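Local coordinates for uncharacterized protein (Enterococcus faecalis, PDB 3CEX), which is of unknown function but belongs to the DinB superfamily, whose members are built on a four-helix bundle, at residues W69-L82 and K98-Y110. Sequence-based numbering, arbitrary orientation.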
ATOM      1  N   TRP A  69     -19.315  10.869  -6.703  1.00 29.14           N
ATOM      2  CA  TRP A  69     -19.994   9.785  -7.420  1.00 29.64           C
ATOM      3  C   TRP A  69     -21.377  10.237  -7.897  1.00 29.99           C
ATOM      4  O   TRP A  69     -21.766   9.973  -9.045  1.00 29.65           O
ATOM      5  CB  TRP A  69     -20.139   8.568  -6.496  1.00 28.59           C
ATOM      6  CG  TRP A  69     -20.758   7.343  -7.109  1.00 28.24           C
ATOM      7  CD1 TRP A  69     -21.946   6.772  -6.765  1.00 26.72           C
ATOM      8  CD2 TRP A  69     -20.218   6.530  -8.160  1.00 27.28           C
ATOM      9  NE1 TRP A  69     -22.170   5.646  -7.514  1.00 26.78           N
ATOM     10  CE2 TRP A  69     -21.147   5.482  -8.399  1.00 26.41           C
ATOM     11  CE3 TRP A  69     -19.063   6.593  -8.936  1.00 26.23           C
ATOM     12  CZ2 TRP A  69     -20.935   4.492  -9.360  1.00 27.45           C
ATOM     13  CZ3 TRP A  69     -18.839   5.602  -9.883  1.00 26.17           C
ATOM     14  CH2 TRP A  69     -19.774   4.576 -10.101  1.00 28.18           C
ATOM     15  N   LEU A  70     -22.089  10.897  -6.981  1.00 30.22           N
ATOM     16  CA  LEU A  70     -23.384  11.515  -7.214  1.00 31.32           C
ATOM     17  C   LEU A  70     -23.285  12.984  -7.655  1.00 31.58           C
ATOM     18  O   LEU A  70     -23.815  13.368  -8.692  1.00 31.68           O
ATOM     19  CB  LEU A  70     -24.221  11.448  -5.933  1.00 31.75           C
ATOM     20  CG  LEU A  70     -24.616  10.054  -5.439  1.00 33.18           C
ATOM     21  CD1 LEU A  70     -25.498  10.212  -4.182  1.00 36.67           C
ATOM     22  CD2 LEU A  70     -25.344   9.234  -6.520  1.00 32.52           C
ATOM     23  N   SER A  71     -22.608  13.802  -6.861  1.00 31.95           N
ATOM     24  CA  SER A  71     -22.570  15.249  -7.100  1.00 32.33           C
ATOM     25  C   SER A  71     -21.948  15.671  -8.447  1.00 32.22           C
ATOM     26  O   SER A  71     -22.341  16.677  -9.017  1.00 32.24           O
ATOM     27  CB  SER A  71     -21.854  15.965  -5.951  1.00 32.86           C
ATOM     28  OG  SER A  71     -20.445  15.975  -6.144  1.00 32.55           O
ATOM     29  N   GLN A  72     -20.984  14.911  -8.946  1.00 32.03           N
ATOM     30  CA  GLN A  72     -20.405  15.148 -10.289  1.00 31.93           C
ATOM     31  C   GLN A  72     -20.933  14.139 -11.322  1.00 31.30           C
ATOM     32  O   GLN A  72     -20.487  14.115 -12.460  1.00 31.36           O
ATOM     33  CB  GLN A  72     -18.884  15.091 -10.239  1.00 31.96           C
ATOM     34  CG  GLN A  72     -18.228  16.297  -9.602  1.00 33.10           C
ATOM     35  CD  GLN A  72     -16.723  16.176  -9.501  1.00 34.30           C
ATOM     36  OE1 GLN A  72     -16.132  15.182  -9.895  1.00 35.93           O
ATOM     37  NE2 GLN A  72     -16.096  17.193  -8.936  1.00 39.95           N
ATOM     38  N   HIS A  73     -21.883  13.303 -10.917  1.00 30.47           N
ATOM     39  CA  HIS A  73     -22.547  12.377 -11.826  1.00 30.67           C
ATOM     40  C   HIS A  73     -21.653  11.302 -12.443  1.00 29.87           C
ATOM     41  O   HIS A  73     -21.932  10.805 -13.517  1.00 29.14           O
ATOM     42  CB  HIS A  73     -23.326  13.183 -12.882  1.00 31.25           C
ATOM     43  CG  HIS A  73     -24.261  14.156 -12.254  1.00 32.33           C
ATOM     44  ND1 HIS A  73     -25.363  13.745 -11.532  1.00 34.22           N
ATOM     45  CD2 HIS A  73     -24.207  15.504 -12.137  1.00 33.16           C
ATOM     46  CE1 HIS A  73     -25.976  14.805 -11.042  1.00 33.68           C
ATOM     47  NE2 HIS A  73     -25.294  15.885 -11.393  1.00 34.01           N
ATOM     48  N   TRP A  74     -20.626  10.884 -11.718  1.00 29.44           N
ATOM     49  CA  TRP A  74     -19.831   9.745 -12.183  1.00 30.24           C
ATOM     50  C   TRP A  74     -20.663   8.473 -12.301  1.00 30.22           C
ATOM     51  O   TRP A  74     -20.438   7.667 -13.191  1.00 30.34           O
ATOM     52  CB  TRP A  74     -18.613   9.510 -11.293  1.00 30.05           C
ATOM     53  CG  TRP A  74     -17.646  10.643 -11.285  1.00 29.55           C
ATOM     54  CD1 TRP A  74     -17.496  11.577 -10.307  1.00 30.09           C
ATOM     55  CD2 TRP A  74     -16.706  10.979 -12.303  1.00 29.82           C
ATOM     56  NE1 TRP A  74     -16.508  12.456 -10.636  1.00 30.12           N
ATOM     57  CE2 TRP A  74     -16.006  12.118 -11.863  1.00 30.52           C
ATOM     58  CE3 TRP A  74     -16.367  10.417 -13.531  1.00 29.65           C
ATOM     59  CZ2 TRP A  74     -15.002  12.716 -12.616  1.00 30.27           C
ATOM     60  CZ3 TRP A  74     -15.380  11.019 -14.283  1.00 30.67           C
ATOM     61  CH2 TRP A  74     -14.705  12.152 -13.824  1.00 30.55           C
ATOM     62  N   THR A  75     -21.641   8.298 -11.425  1.00 30.75           N
ATOM     63  CA  THR A  75     -22.510   7.125 -11.512  1.00 31.06           C
ATOM     64  C   THR A  75     -23.155   6.938 -12.896  1.00 30.72           C
ATOM     65  O   THR A  75     -23.280   5.826 -13.359  1.00 30.15           O
ATOM     66  CB  THR A  75     -23.583   7.099 -10.408  1.00 30.95           C
ATOM     67  OG1 THR A  75     -24.255   5.834 -10.461  1.00 32.54           O
ATOM     68  CG2 THR A  75     -24.607   8.218 -10.580  1.00 32.73           C
ATOM     69  N   GLU A  76     -23.554   8.027 -13.545  1.00 31.84           N
ATOM     70  CA  GLU A  76     -24.123   7.973 -14.916  1.00 31.97           C
ATOM     71  C   GLU A  76     -23.095   7.651 -16.005  1.00 31.41           C
ATOM     72  O   GLU A  76     -23.425   7.027 -16.993  1.00 31.11           O
ATOM     73  CB  GLU A  76     -24.805   9.292 -15.271  1.00 32.98           C
ATOM     74  CG  GLU A  76     -26.067   9.583 -14.453  1.00 38.08           C
ATOM     75  CD  GLU A  76     -25.807  10.438 -13.226  1.00 43.91           C
ATOM     76  OE1 GLU A  76     -24.668  10.439 -12.715  1.00 50.69           O
ATOM     77  OE2 GLU A  76     -26.747  11.108 -12.756  1.00 50.40           O
ATOM     78  N   LYS A  77     -21.846   8.057 -15.816  1.00 31.59           N
ATOM     79  CA  LYS A  77     -20.767   7.746 -16.770  1.00 32.00           C
ATOM     80  C   LYS A  77     -20.368   6.290 -16.719  1.00 30.87           C
ATOM     81  O   LYS A  77     -20.063   5.685 -17.746  1.00 30.60           O
ATOM     82  CB  LYS A  77     -19.524   8.574 -16.468  1.00 33.63           C
ATOM     83  CG  LYS A  77     -19.731  10.084 -16.451  1.00 36.72           C
ATOM     84  CD  LYS A  77     -20.335  10.582 -17.709  1.00 43.08           C
ATOM     85  CE  LYS A  77     -19.445  10.395 -18.903  1.00 45.13           C
ATOM     86  NZ  LYS A  77     -20.066  11.171 -20.028  1.00 47.84           N
ATOM     87  N   PHE A  78     -20.347   5.743 -15.499  1.00 29.57           N
ATOM     88  CA  PHE A  78     -19.983   4.365 -15.271  1.00 28.91           C
ATOM     89  C   PHE A  78     -21.132   3.444 -15.696  1.00 28.80           C
ATOM     90  O   PHE A  78     -20.889   2.375 -16.256  1.00 30.00           O
ATOM     91  CB  PHE A  78     -19.598   4.150 -13.798  1.00 27.80           C
ATOM     92  CG  PHE A  78     -18.160   4.456 -13.499  1.00 28.12           C
ATOM     93  CD1 PHE A  78     -17.749   5.738 -13.197  1.00 26.32           C
ATOM     94  CD2 PHE A  78     -17.216   3.445 -13.511  1.00 27.67           C
ATOM     95  CE1 PHE A  78     -16.416   5.999 -12.904  1.00 29.54           C
ATOM     96  CE2 PHE A  78     -15.894   3.711 -13.244  1.00 28.62           C
ATOM     97  CZ  PHE A  78     -15.495   4.981 -12.931  1.00 26.98           C
ATOM     98  N   ALA A  79     -22.363   3.859 -15.410  1.00 28.40           N
ATOM     99  CA  ALA A  79     -23.587   3.071 -15.682  1.00 29.21           C
ATOM    100  C   ALA A  79     -23.475   1.608 -15.246  1.00 29.20           C
ATOM    101  O   ALA A  79     -23.784   0.683 -16.006  1.00 28.59           O
ATOM    102  CB  ALA A  79     -24.017   3.186 -17.160  1.00 28.07           C
ATOM    103  N   LEU A  80     -23.053   1.413 -14.005  1.00 29.60           N
ATOM    104  CA  LEU A  80     -22.865   0.069 -13.454  1.00 31.21           C
ATOM    105  C   LEU A  80     -24.204  -0.655 -13.287  1.00 32.09           C
ATOM    106  O   LEU A  80     -25.199  -0.035 -12.939  1.00 31.56           O
ATOM    107  CB  LEU A  80     -22.133   0.139 -12.111  1.00 30.31           C
ATOM    108  CG  LEU A  80     -20.697   0.686 -12.067  1.00 30.78           C
ATOM    109  CD1 LEU A  80     -20.121   0.523 -10.664  1.00 31.84           C
ATOM    110  CD2 LEU A  80     -19.842  -0.005 -13.094  1.00 30.34           C
ATOM    111  N   ASP A  81     -24.223  -1.961 -13.545  1.00 34.24           N
ATOM    112  CA  ASP A  81     -25.411  -2.770 -13.235  1.00 35.09           C
ATOM    113  C   ASP A  81     -25.415  -3.142 -11.748  1.00 35.87           C
ATOM    114  O   ASP A  81     -25.567  -4.295 -11.375  1.00 36.80           O
ATOM    115  CB  ASP A  81     -25.479  -4.009 -14.136  1.00 35.70           C
ATOM    116  CG  ASP A  81     -26.891  -4.646 -14.193  1.00 37.96           C
ATOM    117  OD1 ASP A  81     -27.947  -4.025 -13.778  1.00 41.25           O
ATOM    118  OD2 ASP A  81     -26.923  -5.802 -14.699  1.00 44.80           O
ATOM    119  N   LEU A  82     -25.276  -2.126 -10.904  1.00 36.32           N
ATOM    120  CA  LEU A  82     -25.311  -2.254  -9.462  1.00 36.55           C
ATOM    121  C   LEU A  82     -26.108  -1.073  -8.916  1.00 37.09           C
ATOM    122  O   LEU A  82     -25.976   0.060  -9.406  1.00 37.00           O
ATOM    123  CB  LEU A  82     -23.911  -2.196  -8.875  1.00 36.47           C
ATOM    124  CG  LEU A  82     -22.944  -3.346  -9.137  1.00 37.43           C
ATOM    125  CD1 LEU A  82     -21.628  -2.983  -8.475  1.00 35.26           C
ATOM    126  CD2 LEU A  82     -23.477  -4.717  -8.647  1.00 37.88           C
ATOM    127  N   LYS A  98     -19.341  -7.120 -12.271  1.00 30.74           N
ATOM    128  CA  LYS A  98     -20.163  -6.134 -12.932  1.00 30.94           C
ATOM    129  C   LYS A  98     -19.531  -4.748 -12.916  1.00 30.37           C
ATOM    130  O   LYS A  98     -20.063  -3.822 -13.537  1.00 29.76           O
ATOM    131  CB  LYS A  98     -21.552  -6.067 -12.283  1.00 30.70           C
ATOM    132  CG  LYS A  98     -22.384  -7.313 -12.543  1.00 31.91           C
ATOM    133  CD  LYS A  98     -23.825  -7.090 -12.121  1.00 33.25           C
ATOM    134  CE  LYS A  98     -24.501  -8.348 -11.563  1.00 36.14           C
ATOM    135  NZ  LYS A  98     -25.590  -8.817 -12.418  1.00 38.44           N
ATOM    136  N   VAL A  99     -18.420  -4.583 -12.198  1.00 29.39           N
ATOM    137  CA  VAL A  99     -17.730  -3.307 -12.244  1.00 28.63           C
ATOM    138  C   VAL A  99     -16.784  -3.365 -13.444  1.00 28.73           C
ATOM    139  O   VAL A  99     -15.677  -3.891 -13.366  1.00 27.87           O
ATOM    140  CB  VAL A  99     -17.009  -2.971 -10.946  1.00 28.29           C
ATOM    141  CG1 VAL A  99     -16.288  -1.617 -11.100  1.00 28.11           C
ATOM    142  CG2 VAL A  99     -18.015  -2.949  -9.745  1.00 26.42           C
ATOM    143  N   VAL A 100     -17.286  -2.880 -14.578  1.00 29.43           N
ATOM    144  CA  VAL A 100     -16.562  -2.851 -15.835  1.00 29.02           C
ATOM    145  C   VAL A 100     -16.820  -1.490 -16.479  1.00 29.65           C
ATOM    146  O   VAL A 100     -17.841  -0.862 -16.202  1.00 29.49           O
ATOM    147  CB  VAL A 100     -16.994  -4.009 -16.796  1.00 29.49           C
ATOM    148  CG1 VAL A 100     -16.624  -5.351 -16.189  1.00 28.39           C
ATOM    149  CG2 VAL A 100     -18.512  -3.951 -17.135  1.00 29.57           C
ATOM    150  N   VAL A 101     -15.884  -1.035 -17.313  1.00 29.37           N
ATOM    151  CA  VAL A 101     -16.014   0.259 -17.988  1.00 29.32           C
ATOM    152  C   VAL A 101     -15.868   0.107 -19.501  1.00 29.26           C
ATOM    153  O   VAL A 101     -15.222  -0.835 -20.001  1.00 28.45           O
ATOM    154  CB  VAL A 101     -14.962   1.291 -17.493  1.00 29.71           C
ATOM    155  CG1 VAL A 101     -15.240   1.731 -16.050  1.00 29.81           C
ATOM    156  CG2 VAL A 101     -13.542   0.728 -17.638  1.00 28.82           C
ATOM    157  N   ALA A 102     -16.453   1.061 -20.229  1.00 29.30           N
ATOM    158  CA  ALA A 102     -16.358   1.094 -21.690  1.00 29.09           C
ATOM    159  C   ALA A 102     -14.991   1.604 -22.178  1.00 28.94           C
ATOM    160  O   ALA A 102     -14.503   1.165 -23.221  1.00 28.63           O
ATOM    161  CB  ALA A 102     -17.505   1.938 -22.274  1.00 28.10           C
ATOM    162  N   GLU A 103     -14.388   2.531 -21.431  1.00 28.89           N
ATOM    163  CA  GLU A 103     -13.080   3.086 -21.768  1.00 29.08           C
ATOM    164  C   GLU A 103     -12.241   3.350 -20.519  1.00 29.23           C
ATOM    165  O   GLU A 103     -12.771   3.768 -19.483  1.00 28.75           O
ATOM    166  CB  GLU A 103     -13.213   4.396 -22.553  1.00 28.74           C
ATOM    167  CG  GLU A 103     -13.994   4.316 -23.849  1.00 31.15           C
ATOM    168  CD  GLU A 103     -13.228   3.678 -25.010  1.00 32.70           C
ATOM    169  OE1 GLU A 103     -12.023   3.350 -24.865  1.00 34.55           O
ATOM    170  OE2 GLU A 103     -13.848   3.538 -26.091  1.00 35.85           O
ATOM    171  N   LYS A 104     -10.926   3.140 -20.636  1.00 29.39           N
ATOM    172  CA  LYS A 104      -9.988   3.316 -19.510  1.00 29.95           C
ATOM    173  C   LYS A 104      -9.976   4.746 -18.936  1.00 29.77           C
ATOM    174  O   LYS A 104      -9.864   4.924 -17.734  1.00 29.40           O
ATOM    175  CB  LYS A 104      -8.561   2.987 -19.937  1.00 30.95           C
ATOM    176  CG  LYS A 104      -8.287   1.536 -20.175  1.00 31.58           C
ATOM    177  CD  LYS A 104      -6.807   1.271 -20.367  1.00 30.39           C
ATOM    178  CE  LYS A 104      -6.210   1.967 -21.553  1.00 31.92           C
ATOM    179  NZ  LYS A 104      -4.750   1.753 -21.544  1.00 30.62           N
ATOM    180  N   GLN A 105     -10.105   5.744 -19.800  1.00 29.40           N
ATOM    181  CA  GLN A 105     -10.081   7.152 -19.376  1.00 29.71           C
ATOM    182  C   GLN A 105     -11.027   7.449 -18.208  1.00 29.21           C
ATOM    183  O   GLN A 105     -10.694   8.250 -17.337  1.00 28.28           O
ATOM    184  CB  GLN A 105     -10.373   8.102 -20.561  1.00 30.66           C
ATOM    185  CG  GLN A 105     -10.006   9.593 -20.362  1.00 31.73           C
ATOM    186  CD  GLN A 105      -8.524   9.769 -20.026  1.00 36.80           C
ATOM    187  OE1 GLN A 105      -7.667   9.229 -20.718  1.00 41.83           O
ATOM    188  NE2 GLN A 105      -8.223  10.492 -18.957  1.00 35.91           N
ATOM    189  N   LEU A 106     -12.185   6.799 -18.166  1.00 29.13           N
ATOM    190  CA  LEU A 106     -13.137   7.050 -17.083  1.00 29.53           C
ATOM    191  C   LEU A 106     -12.555   6.747 -15.704  1.00 29.26           C
ATOM    192  O   LEU A 106     -12.772   7.489 -14.736  1.00 29.87           O
ATOM    193  CB  LEU A 106     -14.419   6.242 -17.293  1.00 30.04           C
ATOM    194  CG  LEU A 106     -15.529   6.502 -16.286  1.00 29.45           C
ATOM    195  CD1 LEU A 106     -15.910   7.958 -16.252  1.00 30.08           C
ATOM    196  CD2 LEU A 106     -16.739   5.623 -16.620  1.00 30.27           C
ATOM    197  N   LEU A 107     -11.820   5.640 -15.625  1.00 28.86           N
ATOM    198  CA  LEU A 107     -11.168   5.230 -14.387  1.00 28.26           C
ATOM    199  C   LEU A 107     -10.140   6.266 -13.968  1.00 28.30           C
ATOM    200  O   LEU A 107     -10.085   6.621 -12.820  1.00 27.44           O
ATOM    201  CB  LEU A 107     -10.462   3.880 -14.569  1.00 28.49           C
ATOM    202  CG  LEU A 107     -11.334   2.628 -14.790  1.00 26.86           C
ATOM    203  CD1 LEU A 107     -10.507   1.470 -15.313  1.00 27.10           C
ATOM    204  CD2 LEU A 107     -12.113   2.257 -13.525  1.00 26.38           C
ATOM    205  N   SER A 108      -9.340   6.745 -14.925  1.00 27.92           N
ATOM    206  CA  SER A 108      -8.328   7.740 -14.657  1.00 28.17           C
ATOM    207  C   SER A 108      -8.940   9.035 -14.158  1.00 28.13           C
ATOM    208  O   SER A 108      -8.395   9.686 -13.240  1.00 27.50           O
ATOM    209  CB  SER A 108      -7.534   8.065 -15.911  1.00 28.64           C
ATOM    210  OG  SER A 108      -6.736   6.986 -16.269  1.00 31.71           O
ATOM    211  N   ASP A 109     -10.030   9.441 -14.814  1.00 28.22           N
ATOM    212  CA  ASP A 109     -10.710  10.707 -14.488  1.00 28.06           C
ATOM    213  C   ASP A 109     -11.366  10.685 -13.106  1.00 27.41           C
ATOM    214  O   ASP A 109     -11.244  11.656 -12.311  1.00 27.26           O
ATOM    215  CB  ASP A 109     -11.738  11.054 -15.573  1.00 28.51           C
ATOM    216  CG  ASP A 109     -11.110  11.425 -16.896  1.00 32.02           C
ATOM    217  OD1 ASP A 109      -9.876  11.652 -16.967  1.00 33.99           O
ATOM    218  OD2 ASP A 109     -11.874  11.495 -17.888  1.00 33.60           O
ATOM    219  N   TYR A 110     -12.042   9.590 -12.777  1.00 26.60           N
ATOM    220  CA  TYR A 110     -12.695   9.524 -11.475  1.00 26.46           C
ATOM    221  C   TYR A 110     -11.647   9.390 -10.347  1.00 26.75           C
ATOM    222  O   TYR A 110     -11.756  10.028  -9.296  1.00 25.52           O
ATOM    223  CB  TYR A 110     -13.736   8.390 -11.429  1.00 26.71           C
ATOM    224  CG  TYR A 110     -14.482   8.261 -10.109  1.00 26.37           C
ATOM    225  CD1 TYR A 110     -14.922   9.387  -9.402  1.00 27.48           C
ATOM    226  CD2 TYR A 110     -14.769   7.031  -9.583  1.00 25.48           C
ATOM    227  CE1 TYR A 110     -15.625   9.247  -8.163  1.00 27.52           C
ATOM    228  CE2 TYR A 110     -15.452   6.896  -8.379  1.00 26.36           C
ATOM    229  CZ  TYR A 110     -15.872   7.997  -7.666  1.00 26.84           C
ATOM    230  OH  TYR A 110     -16.552   7.811  -6.466  1.00 27.45           O
TER
HETATM  231  O   HOH W   1     -18.605   2.895 -18.779  1.00 40.44           O
HETATM  232  O   HOH W   2     -21.986  -3.423 -14.917  1.00 39.48           O
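Phe-78 and Leu-106 form the centre of an apolar contact. Leu-106 CD2 sits over the middle of the Phe-78 ring in a CH-pi contact, 3.5 Å from the centroid. The Leu-106 side chain, with CG anti to the backbone N (chi1 -175°), reaches out from its helix, and its other methyl, CD1, touches both Lys-77 CB and the edge of the Trp-74 ring. Val-101 runs alongside Phe-78, with CG1 3.5 Å from Phe-78 CE2.

Trp-69, Trp-74, Phe-78 and Tyr-110 make an aromatic cluster. Tyr-110 touches the other three. Its CD1 lies over one face of the indole of Trp-74, 3.5 Å from Trp-74 CD1. The five-membered ring of Trp-74 and the Tyr-110 ring are inclined at 37°, an oblique pair. Tyr-110 CB adds a CH-pi contact over the six-membered ring of Trp-74. Phe-78 CE1 approaches Tyr-110 CD2 obliquely. Trp-69 also meets Tyr-110 obliquely, its CE3 3.7 Å from Tyr-110 CE2.

No direct hydrogen bond joins the two segments. Asp-81 N donates to water 2, while water 1 accepts from Ala-102 N and donates weakly to Lys-77 O. The Trp-74 indole is held from its own side: NE1 donates to Gln-72 OE1 (2.8 Å), on a lone pair in the carbonyl plane. Asp-81 OD2 and Lys-98 NZ, 4.0 Å apart, are too distant for a salt bridge.

Leu-80 and Leu-82 extend the apolar contact to Val-99, which also touches Trp-46. The short helix 74-78 runs nearly antiparallel to the start of helix 104-124, at 163°. Helix 44-62 packs against Tyr-110 through Ala-52 and Arg-53, and its Asp-56 accepts hydrogen bonds from Tyr-110 OH and Trp-69 N. Leu-107 touches Thr-45 of that helix and Leu-25 of helix 8-25.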